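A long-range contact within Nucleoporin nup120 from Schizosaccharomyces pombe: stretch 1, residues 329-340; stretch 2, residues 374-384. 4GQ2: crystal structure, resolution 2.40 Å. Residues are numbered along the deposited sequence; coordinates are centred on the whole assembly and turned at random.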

# COMPACT_ATOMS: atom_id res chain seq x y z
N GLU A 329 21.70 22.92 40.59
CA GLU A 329 21.55 21.50 40.89
C GLU A 329 22.59 20.64 40.17
O GLU A 329 22.94 19.56 40.65
CB GLU A 329 20.14 21.01 40.56
CG GLU A 329 19.08 21.49 41.53
CD GLU A 329 17.80 20.68 41.43
OE1 GLU A 329 17.43 20.27 40.31
OE2 GLU A 329 17.15 20.46 42.48
N LYS A 330 23.06 21.11 39.02
CA LYS A 330 24.06 20.39 38.24
C LYS A 330 25.07 21.33 37.60
O LYS A 330 24.70 22.35 37.03
CB LYS A 330 23.38 19.57 37.15
CG LYS A 330 23.66 18.08 37.21
CD LYS A 330 22.66 17.39 38.12
CE LYS A 330 22.61 15.89 37.88
NZ LYS A 330 21.63 15.21 38.76
N GLY A 331 26.35 20.97 37.69
CA GLY A 331 27.42 21.70 37.01
C GLY A 331 27.68 21.17 35.61
O GLY A 331 27.89 21.95 34.68
N ILE A 332 27.66 19.85 35.45
CA ILE A 332 27.94 19.20 34.15
C ILE A 332 27.15 17.90 33.89
O ILE A 332 27.15 16.98 34.71
CB ILE A 332 29.46 18.97 33.94
CG1 ILE A 332 30.13 20.23 33.36
CG2 ILE A 332 29.73 17.78 33.03
CD1 ILE A 332 31.62 20.09 33.07
N ILE A 333 26.47 17.87 32.75
CA ILE A 333 25.94 16.64 32.15
C ILE A 333 26.65 16.48 30.79
O ILE A 333 26.32 17.19 29.84
CB ILE A 333 24.40 16.71 31.95
CG1 ILE A 333 23.68 16.65 33.30
CG2 ILE A 333 23.91 15.58 31.06
CD1 ILE A 333 22.18 16.87 33.23
N PRO A 334 27.64 15.57 30.72
CA PRO A 334 28.43 15.46 29.49
C PRO A 334 27.83 14.47 28.49
O PRO A 334 27.63 13.30 28.83
CB PRO A 334 29.80 14.96 29.99
CG PRO A 334 29.57 14.43 31.37
CD PRO A 334 28.13 14.65 31.76
N PRO A 335 27.54 14.95 27.26
CA PRO A 335 26.99 14.10 26.21
C PRO A 335 27.97 13.02 25.79
O PRO A 335 29.18 13.21 25.91
CB PRO A 335 26.77 15.07 25.04
CG PRO A 335 26.73 16.43 25.66
CD PRO A 335 27.68 16.34 26.82
N SER A 336 27.45 11.90 25.30
CA SER A 336 28.27 10.85 24.72
C SER A 336 28.84 11.37 23.40
O SER A 336 28.46 12.44 22.93
CB SER A 336 27.43 9.61 24.47
OG SER A 336 26.31 9.58 25.34
N LEU A 337 29.76 10.60 22.82
CA LEU A 337 30.34 10.96 21.53
C LEU A 337 29.34 10.73 20.39
O LEU A 337 28.81 9.63 20.24
CB LEU A 337 31.64 10.17 21.29
CG LEU A 337 31.63 8.63 21.27
CD1 LEU A 337 32.71 8.09 20.34
CD2 LEU A 337 31.76 8.02 22.66
N PRO A 338 29.03 11.79 19.61
CA PRO A 338 28.50 11.52 18.28
C PRO A 338 29.57 10.88 17.40
O PRO A 338 30.76 11.07 17.65
CB PRO A 338 28.12 12.92 17.77
CG PRO A 338 27.73 13.64 19.01
CD PRO A 338 28.73 13.17 20.04
N ASP A 339 29.14 10.15 16.39
CA ASP A 339 29.97 9.21 15.63
C ASP A 339 31.34 9.71 15.13
O ASP A 339 32.36 9.51 15.81
CB ASP A 339 29.16 8.64 14.47
CG ASP A 339 28.26 9.67 13.85
OD1 ASP A 339 28.77 10.53 13.09
OD2 ASP A 339 27.04 9.64 14.13
N ASP A 340 31.38 10.34 13.96
CA ASP A 340 32.65 10.63 13.28
C ASP A 340 33.17 12.05 13.52
O ASP A 340 33.03 12.93 12.66
CB ASP A 340 32.54 10.33 11.78
CG ASP A 340 32.66 8.85 11.46
OD1 ASP A 340 33.62 8.21 11.94
OD2 ASP A 340 31.79 8.32 10.73
N THR A 374 21.58 13.71 11.56
CA THR A 374 20.93 13.97 12.84
C THR A 374 21.15 12.83 13.85
O THR A 374 21.05 11.66 13.51
CB THR A 374 19.41 14.16 12.63
OG1 THR A 374 19.18 15.15 11.63
CG2 THR A 374 18.73 14.59 13.92
N VAL A 375 21.44 13.20 15.10
CA VAL A 375 21.47 12.24 16.21
C VAL A 375 20.61 12.73 17.37
O VAL A 375 20.66 13.89 17.76
CB VAL A 375 22.90 11.93 16.72
CG1 VAL A 375 22.85 10.96 17.89
CG2 VAL A 375 23.76 11.35 15.60
N ILE A 376 19.80 11.82 17.91
CA ILE A 376 19.02 12.11 19.11
C ILE A 376 19.57 11.31 20.28
O ILE A 376 19.84 10.11 20.16
CB ILE A 376 17.51 11.86 18.89
CG1 ILE A 376 16.85 13.02 18.14
CG2 ILE A 376 16.78 11.72 20.22
CD1 ILE A 376 17.11 13.03 16.65
N GLN A 377 19.75 11.99 21.41
CA GLN A 377 20.21 11.35 22.65
C GLN A 377 19.23 11.58 23.79
O GLN A 377 18.68 12.67 23.93
CB GLN A 377 21.56 11.92 23.07
CG GLN A 377 22.71 11.74 22.10
CD GLN A 377 23.98 12.42 22.58
OE1 GLN A 377 23.93 13.32 23.42
NE2 GLN A 377 25.12 11.99 22.05
N LYS A 378 19.02 10.54 24.59
CA LYS A 378 18.32 10.66 25.87
C LYS A 378 19.28 10.42 27.03
O LYS A 378 20.18 9.58 26.94
CB LYS A 378 17.17 9.66 25.96
CG LYS A 378 15.88 10.10 25.32
CD LYS A 378 14.78 9.07 25.54
CE LYS A 378 13.46 9.53 24.96
NZ LYS A 378 12.40 8.49 25.02
N CYS A 379 19.08 11.17 28.12
CA CYS A 379 19.81 10.94 29.36
C CYS A 379 18.86 10.82 30.53
O CYS A 379 18.10 11.75 30.83
CB CYS A 379 20.81 12.06 29.64
SG CYS A 379 21.42 12.10 31.35
N ASN A 380 18.90 9.67 31.19
CA ASN A 380 18.25 9.50 32.48
C ASN A 380 19.20 9.89 33.59
O ASN A 380 20.16 9.18 33.89
CB ASN A 380 17.77 8.05 32.66
CG ASN A 380 16.27 7.91 32.50
OD1 ASN A 380 15.80 7.18 31.62
ND2 ASN A 380 15.51 8.59 33.35
N LEU A 381 18.93 11.05 34.18
CA LEU A 381 19.73 11.56 35.30
C LEU A 381 18.96 11.41 36.60
O LEU A 381 17.74 11.60 36.64
CB LEU A 381 20.13 13.01 35.06
N SER A 382 19.68 11.06 37.66
CA SER A 382 19.10 10.91 39.00
C SER A 382 20.03 11.44 40.10
O SER A 382 21.24 11.54 39.91
CB SER A 382 18.71 9.45 39.26
OG SER A 382 19.68 8.56 38.70
N LEU A 383 19.44 11.78 41.25
CA LEU A 383 20.16 12.45 42.34
C LEU A 383 20.61 11.51 43.45
O LEU A 383 19.86 10.61 43.86
CB LEU A 383 19.30 13.59 42.92
CG LEU A 383 19.28 14.98 42.27
CD1 LEU A 383 20.61 15.70 42.44
CD2 LEU A 383 18.88 14.96 40.80
N ASP A 384 21.83 11.73 43.95
CA ASP A 384 22.44 10.87 44.97
C ASP A 384 22.26 11.39 46.41
O ASP A 384 22.52 10.66 47.37
CB ASP A 384 23.92 10.66 44.67

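Residues 374-382 form a strand, and the segment 329-340 runs past it without regular helix or strand structure of its own. The end-to-end directions of the touching parts lie 152° apart, so the two pieces run roughly antiparallel. The CA atoms nevertheless stay well separated: 7.4 Å between Pro338 and Val375, 8.1 Å between Pro335 and Gln377, and 8.6 Å between Ile333 and Leu381. At these spacings the backbones do not pair, and side chains must bridge the gap. The strand's alternation decides which ones do so: Val375, Gln377, Cys379 and Leu381 direct CA-to-CB toward the other stretch, whereas Thr374, Ile376, Lys378 and Asn380 are out of reach.

Val375, in the t rotamer, meets the side chain of Asp339, with its CG2 4.0 Å from Asp339 OD2. This is a van der Waals approach of a methyl group to a carboxylate oxygen, not a polar bond. The other carboxylate oxygen, Asp339 OD1, accepts a hydrogen bond from the backbone N of Asp340 at 2.8 Å and 157°, a local tie within its own stretch.

Gln377 is the centre of the contact, with 70 Å² covered, the largest share of any residue here. Its chi1 of -61° (m) and chi2 of 176° (t) extend the chain across the gap, bringing NE2 to 3.5 Å from the backbone O of Ser336. The N-H...O angle of 156° is favourable, but the distance is long and the hydrogen bond is weak; it is the only hydrogen bond across the stretches. The amide also packs against proline rings: Gln377 OE1 lies 3.7 Å from Pro335 CB, and Gln377 NE2 lies 4.3 Å from Pro338 CD. OE1 finds its hydrogen-bonding partner elsewhere in the structure.

At Cys379 the character becomes apolar. Its SG lies 4.3 Å from Ile333 CG2, a loose contact between two buried side chains that both point toward the opposing stretch.

Leu381 also points toward stretch 1, but its side chain is modelled only to CB, so the coordinates cannot establish the packing of its missing atoms.

The far end is served by Lys330, whose long side chain brings NZ to 3.9 Å from the backbone O of Ser382, without a hydrogen bond being assigned, and to 3.4 Å from Leu383 CD2. Ser382 itself points away, while the exposed Leu383, beyond the strand, turns toward stretch 1. In all, the two stretches bury 402 Å², both sides summed, through scattered side-chain contacts and one weak hydrogen bond.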